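Local coordinates for protein alpha-glucosidase (Bacteroides thetaiotaomicron, PDB 5XFM) that probably cleaves beta-L-arabinopyranosides and alpha-galactosides as a bifunctional, calcium-containing hydrolase of glycoside hydrolase family 97, at residues T212-R217 against L437-E442; V282-E287 against W441-P446; T288-R293 against D422-G427. The protein carries 1 engineered substitution. All blocks are in the same frame, centred on the assembly; numbering follows the deposited sequence.

Interaction 1: residues T212-R217 against L437-E442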
# COMPACT_ATOMS: atom_id res chain seq x y z
N THR A 212 1.09 8.95 6.80
CA THR A 212 0.14 8.05 7.43
C THR A 212 -0.77 8.77 8.42
O THR A 212 -0.48 9.90 8.84
CB THR A 212 0.86 6.90 8.16
OG1 THR A 212 -0.10 5.93 8.60
CG2 THR A 212 1.63 7.44 9.36
N GLY A 213 -1.87 8.11 8.79
CA GLY A 213 -2.82 8.68 9.72
C GLY A 213 -3.70 9.71 9.06
O GLY A 213 -4.18 10.64 9.71
N VAL A 214 -3.94 9.54 7.77
CA VAL A 214 -4.92 10.36 7.07
C VAL A 214 -6.33 9.78 7.21
O VAL A 214 -6.59 8.64 6.80
CB VAL A 214 -4.59 10.50 5.58
CG1 VAL A 214 -5.73 11.23 4.84
CG2 VAL A 214 -3.26 11.21 5.40
N ASP A 215 -7.22 10.56 7.80
CA ASP A 215 -8.61 10.16 7.92
C ASP A 215 -9.49 11.32 7.53
O ASP A 215 -9.06 12.21 6.79
CB ASP A 215 -8.93 9.68 9.34
CG ASP A 215 -8.49 10.66 10.42
OD1 ASP A 215 -8.62 11.89 10.24
OD2 ASP A 215 -8.02 10.18 11.48
N SER A 216 -10.70 11.35 8.06
CA SER A 216 -11.68 12.36 7.69
C SER A 216 -11.24 13.79 8.03
O SER A 216 -11.81 14.76 7.53
CB SER A 216 -13.03 12.04 8.34
OG SER A 216 -12.98 12.16 9.74
N ARG A 217 -10.24 13.92 8.90
CA ARG A 217 -9.82 15.24 9.38
C ARG A 217 -8.80 15.94 8.47
O ARG A 217 -8.34 17.03 8.79
CB ARG A 217 -9.26 15.12 10.80
CG ARG A 217 -10.35 15.01 11.86
CD ARG A 217 -9.84 14.49 13.19
NE ARG A 217 -9.37 13.11 13.10
CZ ARG A 217 -8.57 12.53 13.99
NH1 ARG A 217 -8.13 13.21 15.04
NH2 ARG A 217 -8.20 11.26 13.82
N LEU A 437 -3.99 5.61 -1.99
CA LEU A 437 -3.08 4.82 -1.16
C LEU A 437 -3.63 4.72 0.26
O LEU A 437 -4.14 5.70 0.79
CB LEU A 437 -1.69 5.46 -1.14
CG LEU A 437 -0.59 4.75 -0.35
CD1 LEU A 437 -0.06 3.60 -1.18
CD2 LEU A 437 0.55 5.70 0.05
N PRO A 438 -3.55 3.52 0.87
CA PRO A 438 -3.93 3.37 2.28
C PRO A 438 -2.89 4.04 3.17
O PRO A 438 -1.70 3.95 2.89
CB PRO A 438 -3.96 1.86 2.48
CG PRO A 438 -2.96 1.35 1.49
CD PRO A 438 -3.11 2.24 0.29
N ARG A 439 -3.33 4.73 4.21
CA ARG A 439 -2.40 5.48 5.03
C ARG A 439 -2.45 5.01 6.48
O ARG A 439 -2.96 5.72 7.36
CB ARG A 439 -2.69 6.97 4.89
CG ARG A 439 -2.06 7.59 3.64
CD ARG A 439 -3.03 8.54 2.98
NE ARG A 439 -2.46 9.37 1.91
CZ ARG A 439 -2.75 9.23 0.62
NH1 ARG A 439 -3.58 8.29 0.21
NH2 ARG A 439 -2.20 10.05 -0.27
N GLY A 440 -1.92 3.82 6.74
CA GLY A 440 -1.97 3.23 8.06
C GLY A 440 -3.35 2.69 8.36
O GLY A 440 -3.73 2.53 9.52
N TRP A 441 -4.12 2.41 7.31
CA TRP A 441 -5.53 2.09 7.47
C TRP A 441 -5.85 0.74 8.15
O TRP A 441 -6.91 0.61 8.77
CB TRP A 441 -6.23 2.17 6.10
CG TRP A 441 -6.44 3.60 5.65
CD1 TRP A 441 -5.94 4.72 6.25
CD2 TRP A 441 -7.24 4.05 4.55
NE1 TRP A 441 -6.35 5.84 5.57
CE2 TRP A 441 -7.15 5.46 4.53
CE3 TRP A 441 -8.01 3.40 3.58
CZ2 TRP A 441 -7.81 6.23 3.57
CZ3 TRP A 441 -8.66 4.17 2.63
CH2 TRP A 441 -8.56 5.57 2.63
N GLU A 442 -4.93 -0.23 8.09
CA GLU A 442 -5.14 -1.52 8.77
C GLU A 442 -5.30 -1.34 10.28
O GLU A 442 -6.16 -1.96 10.91
CB GLU A 442 -3.98 -2.48 8.49
CG GLU A 442 -3.86 -3.00 7.05
CD GLU A 442 -2.93 -2.15 6.19
OE1 GLU A 442 -2.67 -0.98 6.57
OE2 GLU A 442 -2.45 -2.66 5.15
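Arg439 and Gly213 meet through their backbones, where Gly213 N donates to Arg439 O at 3.0 Å. A second bond runs the other way: Trp441 NE1 reaches Val214 O at 3.1 Å, nearly along the C=O axis, with the oxygen tilted 21° from the indole plane. Beside these bonds, Val214 and Arg439 lie side by side and point the same way, Val214 CG2 resting 3.6 Å from Arg439 CD. A bend at chi2 (138°) of Arg439 places that CD against the valine. Thr212 OG1 comes within 3.3 Å of Gly440 CA, and a CB on Gly440 would collide with that hydroxyl. In the next shell, Thr212 OG1 is hydrogen-bonded to Pro278 O. The Arg439 guanidinium forms a salt bridge with Glu211 and bonds to Thr436, Ser221 and Tyr173, while Tyr416 and Tyr445 pack edge-to-face with the Trp441 ring. Gly440, with positive phi, is the N-cap of helix 441-444. The arrangement is thus a buried domain junction of the family 97 architecture, joining the end of strand 206-212 in the N-terminal beta domain to the turn that starts a short helix of the catalytic barrel.

Interaction 2: residues V282-E287 against W441-P446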
# COMPACT_ATOMS: atom_id res chain seq x y z
N VAL A 282 -0.03 5.57 14.57
CA VAL A 282 -1.49 5.67 14.54
C VAL A 282 -2.16 4.65 15.46
O VAL A 282 -1.56 3.64 15.83
CB VAL A 282 -2.04 5.50 13.10
CG1 VAL A 282 -1.37 6.49 12.16
CG2 VAL A 282 -1.83 4.07 12.60
N SER A 283 -3.42 4.90 15.79
CA SER A 283 -4.20 4.00 16.65
C SER A 283 -5.57 3.72 16.05
O SER A 283 -6.06 4.52 15.25
CB SER A 283 -4.34 4.61 18.05
OG SER A 283 -3.10 5.10 18.52
N PRO A 284 -6.19 2.59 16.42
CA PRO A 284 -7.56 2.29 15.97
C PRO A 284 -8.55 3.39 16.32
O PRO A 284 -8.49 3.95 17.41
CB PRO A 284 -7.90 1.00 16.72
CG PRO A 284 -6.58 0.32 16.90
CD PRO A 284 -5.58 1.44 17.11
N LEU A 285 -9.44 3.71 15.39
CA LEU A 285 -10.43 4.76 15.59
C LEU A 285 -11.75 4.20 16.10
O LEU A 285 -12.64 4.96 16.51
CB LEU A 285 -10.64 5.54 14.29
CG LEU A 285 -9.43 6.42 13.93
CD1 LEU A 285 -9.51 6.90 12.48
CD2 LEU A 285 -9.30 7.60 14.89
N TYR A 286 -11.88 2.88 16.09
CA TYR A 286 -12.99 2.21 16.76
C TYR A 286 -12.64 0.77 17.09
O TYR A 286 -11.65 0.22 16.60
CB TYR A 286 -14.29 2.28 15.94
CG TYR A 286 -14.23 1.87 14.49
CD1 TYR A 286 -13.98 2.82 13.50
CD2 TYR A 286 -14.45 0.56 14.10
CE1 TYR A 286 -13.94 2.46 12.16
CE2 TYR A 286 -14.41 0.19 12.75
CZ TYR A 286 -14.15 1.15 11.80
OH TYR A 286 -14.10 0.81 10.47
N GLU A 287 -13.42 0.20 18.00
CA GLU A 287 -13.27 -1.18 18.42
C GLU A 287 -14.30 -1.99 17.65
O GLU A 287 -15.39 -1.48 17.34
CB GLU A 287 -13.50 -1.30 19.93
CG GLU A 287 -12.43 -0.64 20.83
CD GLU A 287 -11.10 -1.38 20.87
OE1 GLU A 287 -10.69 -1.80 21.98
OE2 GLU A 287 -10.44 -1.52 19.82
N TRP A 441 -4.12 2.41 7.31
CA TRP A 441 -5.53 2.09 7.47
C TRP A 441 -5.85 0.74 8.15
O TRP A 441 -6.91 0.61 8.77
CB TRP A 441 -6.23 2.17 6.10
CG TRP A 441 -6.44 3.60 5.65
CD1 TRP A 441 -5.94 4.72 6.25
CD2 TRP A 441 -7.24 4.05 4.55
NE1 TRP A 441 -6.35 5.84 5.57
CE2 TRP A 441 -7.15 5.46 4.53
CE3 TRP A 441 -8.01 3.40 3.58
CZ2 TRP A 441 -7.81 6.23 3.57
CZ3 TRP A 441 -8.66 4.17 2.63
CH2 TRP A 441 -8.56 5.57 2.63
N GLU A 442 -4.93 -0.23 8.09
CA GLU A 442 -5.14 -1.52 8.77
C GLU A 442 -5.30 -1.34 10.28
O GLU A 442 -6.16 -1.96 10.91
CB GLU A 442 -3.98 -2.48 8.49
CG GLU A 442 -3.86 -3.00 7.05
CD GLU A 442 -2.93 -2.15 6.19
OE1 GLU A 442 -2.67 -0.98 6.57
OE2 GLU A 442 -2.45 -2.66 5.15
N ARG A 443 -4.46 -0.48 10.86
CA ARG A 443 -4.53 -0.22 12.28
C ARG A 443 -5.68 0.72 12.59
O ARG A 443 -6.40 0.52 13.56
CB ARG A 443 -3.21 0.37 12.80
CG ARG A 443 -3.17 0.51 14.31
CD ARG A 443 -1.76 0.35 14.84
NE ARG A 443 -1.72 0.49 16.29
CZ ARG A 443 -1.94 -0.53 17.13
NH1 ARG A 443 -2.23 -1.73 16.64
NH2 ARG A 443 -1.88 -0.34 18.44
N MET A 444 -5.84 1.76 11.78
CA MET A 444 -6.90 2.72 12.02
C MET A 444 -8.30 2.10 11.93
O MET A 444 -9.19 2.48 12.70
CB MET A 444 -6.77 3.90 11.05
CG MET A 444 -5.53 4.72 11.31
SD MET A 444 -4.96 5.69 9.90
CE MET A 444 -6.23 6.96 9.82
N TYR A 445 -8.49 1.14 11.02
CA TYR A 445 -9.80 0.52 10.78
C TYR A 445 -9.78 -1.02 10.86
O TYR A 445 -9.28 -1.68 9.95
CB TYR A 445 -10.34 0.94 9.42
CG TYR A 445 -10.33 2.43 9.18
CD1 TYR A 445 -11.34 3.24 9.69
CD2 TYR A 445 -9.30 3.03 8.46
CE1 TYR A 445 -11.33 4.61 9.48
CE2 TYR A 445 -9.28 4.38 8.25
CZ TYR A 445 -10.29 5.17 8.76
OH TYR A 445 -10.26 6.53 8.54
N PRO A 446 -10.39 -1.58 11.92
CA PRO A 446 -10.39 -3.03 12.20
C PRO A 446 -10.93 -3.89 11.06
O PRO A 446 -10.52 -5.05 10.95
CB PRO A 446 -11.31 -3.15 13.42
CG PRO A 446 -11.27 -1.81 14.07
CD PRO A 446 -11.09 -0.81 12.96
O HOH W 1 -1.82 2.95 19.16
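Arg443 and Val282 slide past each other in opposite directions, and the arginine can be followed outward from there. Arg443 CB lies 4.0 Å from Val282 CG2. Arg443 CG stands anti to the backbone N (chi1 -173°) and meets Pro284 CD at 3.8 Å. Arg443 CD then passes 3.4 Å from Val282 O, the same oxygen to which NE gives a weak hydrogen bond in the guanidinium plane. Pro284 CD covers one guanidinium face, offset toward the rim. At the tip, NH2 weakly bonds a water that also pairs with Ser283 OG, and NH1 hydrogen-bonds to Gln84 OE1. Further along, Leu285 N donates an almost straight bond to Met444 O at 3.0 Å. Tyr286 crosses Tyr445 at about a right angle, its CE1 3.7 Å from Tyr445 CD1 at that ring's edge, while Pro446 CD makes a CH-pi contact 3.9 Å from the centroid of the Tyr286 ring. An alanine in place of Tyr286 would probably open a gap over Pro446 and leave Asn447 OD1 without its hydroxyl partner. Chemically, one nearly straight backbone bond joins proline and aromatic packing, the guanidinium adding weak links across the contact and finding its firmer partner, Gln84, outside it.

Interaction 3: residues T288-R293 against D422-G427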
# COMPACT_ATOMS: atom_id res chain seq x y z
N THR A 288 -13.97 -3.22 17.29
CA THR A 288 -14.96 -4.05 16.60
C THR A 288 -15.44 -5.21 17.48
O THR A 288 -14.69 -5.73 18.30
CB THR A 288 -14.41 -4.60 15.28
OG1 THR A 288 -15.48 -5.25 14.56
CG2 THR A 288 -13.28 -5.58 15.52
N LYS A 289 -16.70 -5.59 17.30
CA LYS A 289 -17.28 -6.74 17.97
C LYS A 289 -17.12 -7.99 17.11
O LYS A 289 -17.43 -9.10 17.55
CB LYS A 289 -18.76 -6.51 18.26
CG LYS A 289 -19.08 -5.32 19.15
CD LYS A 289 -20.58 -5.11 19.28
CE LYS A 289 -20.92 -3.85 20.08
NZ LYS A 289 -19.93 -3.63 21.17
N HIS A 290 -16.64 -7.82 15.89
CA HIS A 290 -16.56 -8.94 14.96
C HIS A 290 -15.17 -9.54 14.84
O HIS A 290 -14.16 -8.83 14.90
CB HIS A 290 -17.05 -8.50 13.58
CG HIS A 290 -18.46 -8.01 13.57
ND1 HIS A 290 -18.78 -6.67 13.48
CD2 HIS A 290 -19.64 -8.67 13.68
CE1 HIS A 290 -20.09 -6.53 13.53
NE2 HIS A 290 -20.64 -7.73 13.64
N ASP A 291 -15.14 -10.85 14.66
CA ASP A 291 -13.90 -11.60 14.47
C ASP A 291 -13.75 -11.87 12.97
O ASP A 291 -14.22 -12.89 12.46
CB ASP A 291 -13.94 -12.91 15.27
CG ASP A 291 -12.63 -13.68 15.19
OD1 ASP A 291 -11.61 -13.12 14.75
OD2 ASP A 291 -12.64 -14.87 15.57
N TYR A 292 -13.12 -10.93 12.27
CA TYR A 292 -13.09 -10.98 10.81
C TYR A 292 -12.13 -12.05 10.33
O TYR A 292 -10.98 -12.11 10.77
CB TYR A 292 -12.71 -9.61 10.23
CG TYR A 292 -13.78 -8.56 10.43
CD1 TYR A 292 -15.00 -8.65 9.78
CD2 TYR A 292 -13.57 -7.50 11.29
CE1 TYR A 292 -15.98 -7.69 9.97
CE2 TYR A 292 -14.54 -6.54 11.49
CZ TYR A 292 -15.74 -6.64 10.83
OH TYR A 292 -16.70 -5.67 11.03
N ARG A 293 -12.62 -12.90 9.44
CA ARG A 293 -11.86 -14.03 8.95
C ARG A 293 -11.23 -13.72 7.59
O ARG A 293 -11.93 -13.35 6.65
CB ARG A 293 -12.77 -15.26 8.86
CG ARG A 293 -12.08 -16.54 8.39
CD ARG A 293 -13.11 -17.64 8.18
NE ARG A 293 -12.51 -18.90 7.74
CZ ARG A 293 -13.21 -20.00 7.46
NH1 ARG A 293 -14.53 -20.00 7.58
NH2 ARG A 293 -12.59 -21.10 7.07
N ASP A 422 -19.84 2.21 8.80
CA ASP A 422 -21.13 1.54 8.61
C ASP A 422 -20.92 0.04 8.33
O ASP A 422 -21.65 -0.83 8.84
CB ASP A 422 -21.92 2.20 7.47
CG ASP A 422 -22.46 3.58 7.84
OD1 ASP A 422 -22.57 3.88 9.05
OD2 ASP A 422 -22.77 4.36 6.92
N ALA A 423 -19.90 -0.25 7.52
CA ALA A 423 -19.53 -1.62 7.22
C ALA A 423 -19.25 -2.39 8.49
O ALA A 423 -19.82 -3.47 8.70
CB ALA A 423 -18.31 -1.66 6.31
N ASP A 424 -18.40 -1.85 9.36
CA ASP A 424 -18.12 -2.53 10.61
C ASP A 424 -19.37 -2.70 11.44
O ASP A 424 -19.52 -3.72 12.11
CB ASP A 424 -17.09 -1.80 11.45
CG ASP A 424 -16.78 -2.56 12.73
OD1 ASP A 424 -16.17 -3.65 12.62
OD2 ASP A 424 -17.19 -2.11 13.83
N ASP A 425 -20.25 -1.71 11.43
CA ASP A 425 -21.51 -1.85 12.15
C ASP A 425 -22.32 -3.04 11.61
O ASP A 425 -23.14 -3.62 12.33
CB ASP A 425 -22.34 -0.57 12.06
CG ASP A 425 -21.78 0.55 12.92
OD1 ASP A 425 -21.06 0.24 13.89
OD2 ASP A 425 -22.05 1.73 12.62
N HIS A 426 -22.10 -3.41 10.35
CA HIS A 426 -22.82 -4.55 9.80
C HIS A 426 -21.94 -5.77 9.54
O HIS A 426 -22.26 -6.61 8.71
CB HIS A 426 -23.53 -4.14 8.51
CG HIS A 426 -24.51 -3.04 8.72
ND1 HIS A 426 -24.17 -1.71 8.65
CD2 HIS A 426 -25.83 -3.07 9.01
CE1 HIS A 426 -25.23 -0.97 8.88
NE2 HIS A 426 -26.26 -1.77 9.10
N GLY A 427 -20.83 -5.85 10.27
CA GLY A 427 -19.93 -6.99 10.21
C GLY A 427 -19.32 -7.25 8.85
O GLY A 427 -19.07 -8.41 8.48
O HOH W 2 -18.56 -3.67 15.42
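Asp424 turns its carboxylate toward two hydroxyls of the facing loop, and both reach the same oxygen. Its CG stands anti to the backbone N (chi1 -178°), which carries the group off the last turn of helix 410-425 toward residues 288-293. Thr288 OG1 donates to the syn lone pair of Asp424 OD1 at 2.6 Å. Tyr292 comes in differently: its side chain crosses Asp424 at about a right angle, the ring and carboxylate planes lie 59° apart, and Tyr292 OH gives its hydrogen bond to Asp424 OD1, also 2.6 Å long, from above the carboxylate plane, 38° out of it. Two short bonds thus grip one oxygen, while the other, Asp424 OD2, receives a bond from a water that in turn accepts from Lys289 N. Thr288 OG1 is itself held in place, because His290 N donates to it at 3.1 Å in an ST turn.

His290 lays one ring face against the helix end. Gly427 CA sits over the centre of the imidazole, 3.4 Å from its centroid, in a CH-pi contact, and a side chain on this glycine would be tight against His290 NE2. The ring edge is turned to the helix backbone, His290 CE1 lying 3.2 Å from Asp424 O. On the tyrosine, His290 CB rests 3.6 Å above the Tyr292 ring plane, offset toward the rim, and Gly427 O lies near the ring edge by CE1. The glycine has positive phi and is the C-prime residue of a Schellman motif that ends the helix before barrel strand 429-432.

The two hydroxyl bonds and the water would be expected to stabilise the carboxylate in its charged form. With His290 ND1 4.1 Å from Asp424 OD1, that negative charge would also tend to favour a protonated imidazole, although no salt bridge is formed.

How the interactions relate
The three contacts follow one another from the interior outward, about 11, 16 and 22 Å from the chain's centre. Interactions 1 and 2, centres about 9 Å apart, share Trp441, Glu442 and helix 441-444; interaction 3 lies about 13 Å from interaction 2 and about 19 Å from interaction 1, centre to centre. In sequence, 212-217 comes first, then 282-287 running directly into 288-293, then 422-427 and 437-446, so interaction 3 falls within the spans of the other two. Tyr286 CE2 lies 3.6 Å from Asp424 CB, joining interactions 2 and 3. N-terminal domain and linker thus pack onto barrel-domain helices 410-425 and 441-444, separated in sequence by strand 429-432, consistent with a defined placement of the two domains.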